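Local coordinates for carbonic anhydrase (Glaciozyma antarctica, PDB 5ZTP), which catalyses the reversible hydration of carbon dioxide to bicarbonate, as a beta-class carbonic anhydrase from a cold-adapted yeast, at the interface of chains A and B. Numbering follows the deposited sequence. Chains: chain A/B, carbonic anhydrase.

The interface of chains A and B. Residues chain A 74, 78-79; chain B 94, 97-98, 103, 106-107, 110.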
ATOM      1  N   VAL A  74     -11.559  -2.492   5.632  1.00 11.06           N
ATOM      2  CA  VAL A  74     -12.970  -2.365   5.819  1.00 11.23           C
ATOM      3  C   VAL A  74     -13.612  -2.057   4.469  1.00 11.13           C
ATOM      4  O   VAL A  74     -14.592  -2.664   4.106  1.00 11.29           O
ATOM      5  CB  VAL A  74     -13.262  -1.333   6.927  1.00 11.39           C
ATOM      6  CG1 VAL A  74     -14.743  -0.952   6.976  1.00 11.29           C
ATOM      7  CG2 VAL A  74     -12.810  -1.926   8.270  1.00 11.54           C
ATOM      8  N   GLU A  78     -16.299  -4.745   2.829  1.00 16.36           N
ATOM      9  CA  GLU A  78     -17.727  -4.360   2.945  1.00 17.63           C
ATOM     10  C   GLU A  78     -18.268  -3.799   1.625  1.00 17.24           C
ATOM     11  O   GLU A  78     -19.464  -3.869   1.330  1.00 15.90           O
ATOM     12  CB  GLU A  78     -17.923  -3.292   4.046  1.00 18.47           C
ATOM     13  CG  GLU A  78     -17.226  -3.565   5.378  1.00 19.25           C
ATOM     14  CD  GLU A  78     -17.916  -4.625   6.222  1.00 20.73           C
ATOM     15  OE1 GLU A  78     -19.145  -4.670   6.256  1.00 22.25           O
ATOM     16  OE2 GLU A  78     -17.234  -5.434   6.866  1.00 22.14           O
ATOM     17  N   LEU A  79     -17.363  -3.227   0.844  1.00 17.36           N
ATOM     18  CA  LEU A  79     -17.711  -2.667  -0.447  1.00 17.70           C
ATOM     19  C   LEU A  79     -17.356  -3.569  -1.624  1.00 17.21           C
ATOM     20  O   LEU A  79     -18.080  -3.604  -2.592  1.00 17.24           O
ATOM     21  CB  LEU A  79     -17.029  -1.323  -0.627  1.00 18.22           C
ATOM     22  CG  LEU A  79     -17.978  -0.128  -0.488  1.00 18.75           C
ATOM     23  CD1 LEU A  79     -18.650  -0.024   0.877  1.00 19.35           C
ATOM     24  CD2 LEU A  79     -17.174   1.119  -0.783  1.00 19.03           C
TER
ATOM     25  N   GLY B  94     -13.248   2.632  -6.436  1.00 22.81           N
ATOM     26  CA  GLY B  94     -14.291   2.273  -5.464  1.00 21.88           C
ATOM     27  C   GLY B  94     -14.673   3.411  -4.553  1.00 20.87           C
ATOM     28  O   GLY B  94     -15.738   3.401  -3.972  1.00 20.46           O
ATOM     29  N   THR B  97     -17.741   5.649  -5.412  1.00 18.52           N
ATOM     30  CA  THR B  97     -19.069   5.078  -5.327  1.00 17.93           C
ATOM     31  C   THR B  97     -19.770   5.276  -3.977  1.00 18.22           C
ATOM     32  O   THR B  97     -20.941   4.927  -3.855  1.00 17.90           O
ATOM     33  CB  THR B  97     -19.008   3.575  -5.596  1.00 17.37           C
ATOM     34  OG1 THR B  97     -18.334   2.936  -4.498  1.00 16.93           O
ATOM     35  CG2 THR B  97     -18.285   3.294  -6.913  1.00 17.16           C
ATOM     36  N   PHE B  98     -19.099   5.822  -2.966  1.00 18.17           N
ATOM     37  CA  PHE B  98     -19.777   5.988  -1.678  1.00 18.15           C
ATOM     38  C   PHE B  98     -19.336   7.201  -0.831  1.00 18.48           C
ATOM     39  O   PHE B  98     -18.379   7.930  -1.161  1.00 17.22           O
ATOM     40  CB  PHE B  98     -19.641   4.703  -0.860  1.00 17.50           C
ATOM     41  CG  PHE B  98     -18.301   4.548  -0.206  1.00 18.24           C
ATOM     42  CD1 PHE B  98     -17.178   4.186  -0.949  1.00 17.93           C
ATOM     43  CD2 PHE B  98     -18.131   4.794   1.156  1.00 18.70           C
ATOM     44  CE1 PHE B  98     -15.929   4.035  -0.346  1.00 17.17           C
ATOM     45  CE2 PHE B  98     -16.871   4.648   1.754  1.00 18.29           C
ATOM     46  CZ  PHE B  98     -15.770   4.274   0.992  1.00 17.25           C
ATOM     47  N   LEU B 103     -21.184   4.156   4.353  1.00 16.76           N
ATOM     48  CA  LEU B 103     -20.405   3.008   4.747  1.00 17.54           C
ATOM     49  C   LEU B 103     -20.597   2.698   6.216  1.00 17.00           C
ATOM     50  O   LEU B 103     -20.722   1.527   6.587  1.00 16.38           O
ATOM     51  CB  LEU B 103     -18.916   3.218   4.476  1.00 19.03           C
ATOM     52  CG  LEU B 103     -18.058   2.029   5.001  1.00 20.02           C
ATOM     53  CD1 LEU B 103     -17.124   1.527   3.919  1.00 21.00           C
ATOM     54  CD2 LEU B 103     -17.261   2.338   6.271  1.00 19.97           C
ATOM     55  N   LEU B 106     -23.700   0.878   6.875  1.00 19.35           N
ATOM     56  CA  LEU B 106     -23.620  -0.459   6.292  1.00 19.13           C
ATOM     57  C   LEU B 106     -22.991  -1.415   7.269  1.00 19.12           C
ATOM     58  O   LEU B 106     -23.580  -2.415   7.643  1.00 19.10           O
ATOM     59  CB  LEU B 106     -22.756  -0.411   5.038  1.00 19.02           C
ATOM     60  CG  LEU B 106     -22.840  -1.574   4.077  1.00 18.77           C
ATOM     61  CD1 LEU B 106     -24.242  -1.667   3.516  1.00 18.87           C
ATOM     62  CD2 LEU B 106     -21.870  -1.301   2.950  1.00 19.36           C
ATOM     63  N   VAL B 107     -21.774  -1.084   7.676  1.00 18.78           N
ATOM     64  CA  VAL B 107     -21.006  -1.906   8.564  1.00 18.51           C
ATOM     65  C   VAL B 107     -21.774  -2.045   9.870  1.00 19.08           C
ATOM     66  O   VAL B 107     -21.681  -3.084  10.537  1.00 18.27           O
ATOM     67  CB  VAL B 107     -19.616  -1.281   8.798  1.00 18.26           C
ATOM     68  CG1 VAL B 107     -18.832  -2.035   9.872  1.00 18.26           C
ATOM     69  CG2 VAL B 107     -18.855  -1.277   7.498  1.00 18.07           C
ATOM     70  N   ARG B 110     -24.036  -5.012  10.151  1.00 23.86           N
ATOM     71  CA  ARG B 110     -23.314  -6.317  10.152  1.00 23.45           C
ATOM     72  C   ARG B 110     -22.459  -6.576  11.391  1.00 22.82           C
ATOM     73  O   ARG B 110     -21.616  -7.462  11.381  1.00 22.63           O
ATOM     74  CB  ARG B 110     -22.369  -6.398   8.939  1.00 23.47           C
ATOM     75  CG  ARG B 110     -22.990  -5.921   7.643  1.00 23.58           C
ATOM     76  CD  ARG B 110     -22.012  -6.007   6.494  1.00 23.71           C
ATOM     77  NE  ARG B 110     -22.672  -5.742   5.211  1.00 24.61           N
ATOM     78  CZ  ARG B 110     -22.055  -5.302   4.109  1.00 26.21           C
ATOM     79  NH1 ARG B 110     -20.736  -5.056   4.104  1.00 26.74           N
ATOM     80  NH2 ARG B 110     -22.756  -5.077   2.995  1.00 26.14           N
TER
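The C-terminal end of helix 66-79 of chain A docks against helix 100-108 of chain B and the loops at both its ends, in one part of the two-fold dimer interface; beta-class carbonic anhydrases, to which the sequence points, are built from such dimers. Leucine suits the last turn of the chain A helix because its forked tip can serve two apolar surfaces. A:Leu79 sends CD2 over the face of the B:Phe98 ring, 3.5 Å from the ring centroid, a CH-pi contact with a flat group broad enough to receive a methyl. Its other branch, CD1, meets CD1 of B:Leu103 at 3.7 Å, the two side chains crossing obliquely, and CD2 of B:Leu106 at 4.0 Å. At the ring's edge and in its plane lies the carbonyl O of B:Gly94, which accepts a hydrogen bond from the hydroxyl OG1 of B:Thr97 at 2.7 Å; this bond is likely to steady the loop that carries B:Phe98.

At the residue just before A:Leu79, the small branched B:Val107 lies across A:Glu78 at about a right angle, its CG2 3.5 Å from CG of the glutamate. A:Glu78 bends at chi2 (-76°), and its carboxylate meets B:Arg110 tip to tip in a salt bridge, with NH1 2.7 Å from OE1. The carboxylate and guanidinium planes are turned 36° apart, and NH1 meets OE1 from above the carboxylate plane. Arginine fits because its chain, extended from CG to NE, carries a guanidinium far enough to grip both side chain and backbone: NH1 also gives a nearly straight hydrogen bond to the A:Glu78 carbonyl O. An alanine in place of B:Arg110 would remove both bonds and would probably loosen the hold on this helix end, leaving the glutamate charge less well balanced. B:Leu106 CG lies 3.6 Å above one face of the guanidinium, toward its rim, while NH1 reaches a lone pair of A:Glu78 O at 3.3 Å.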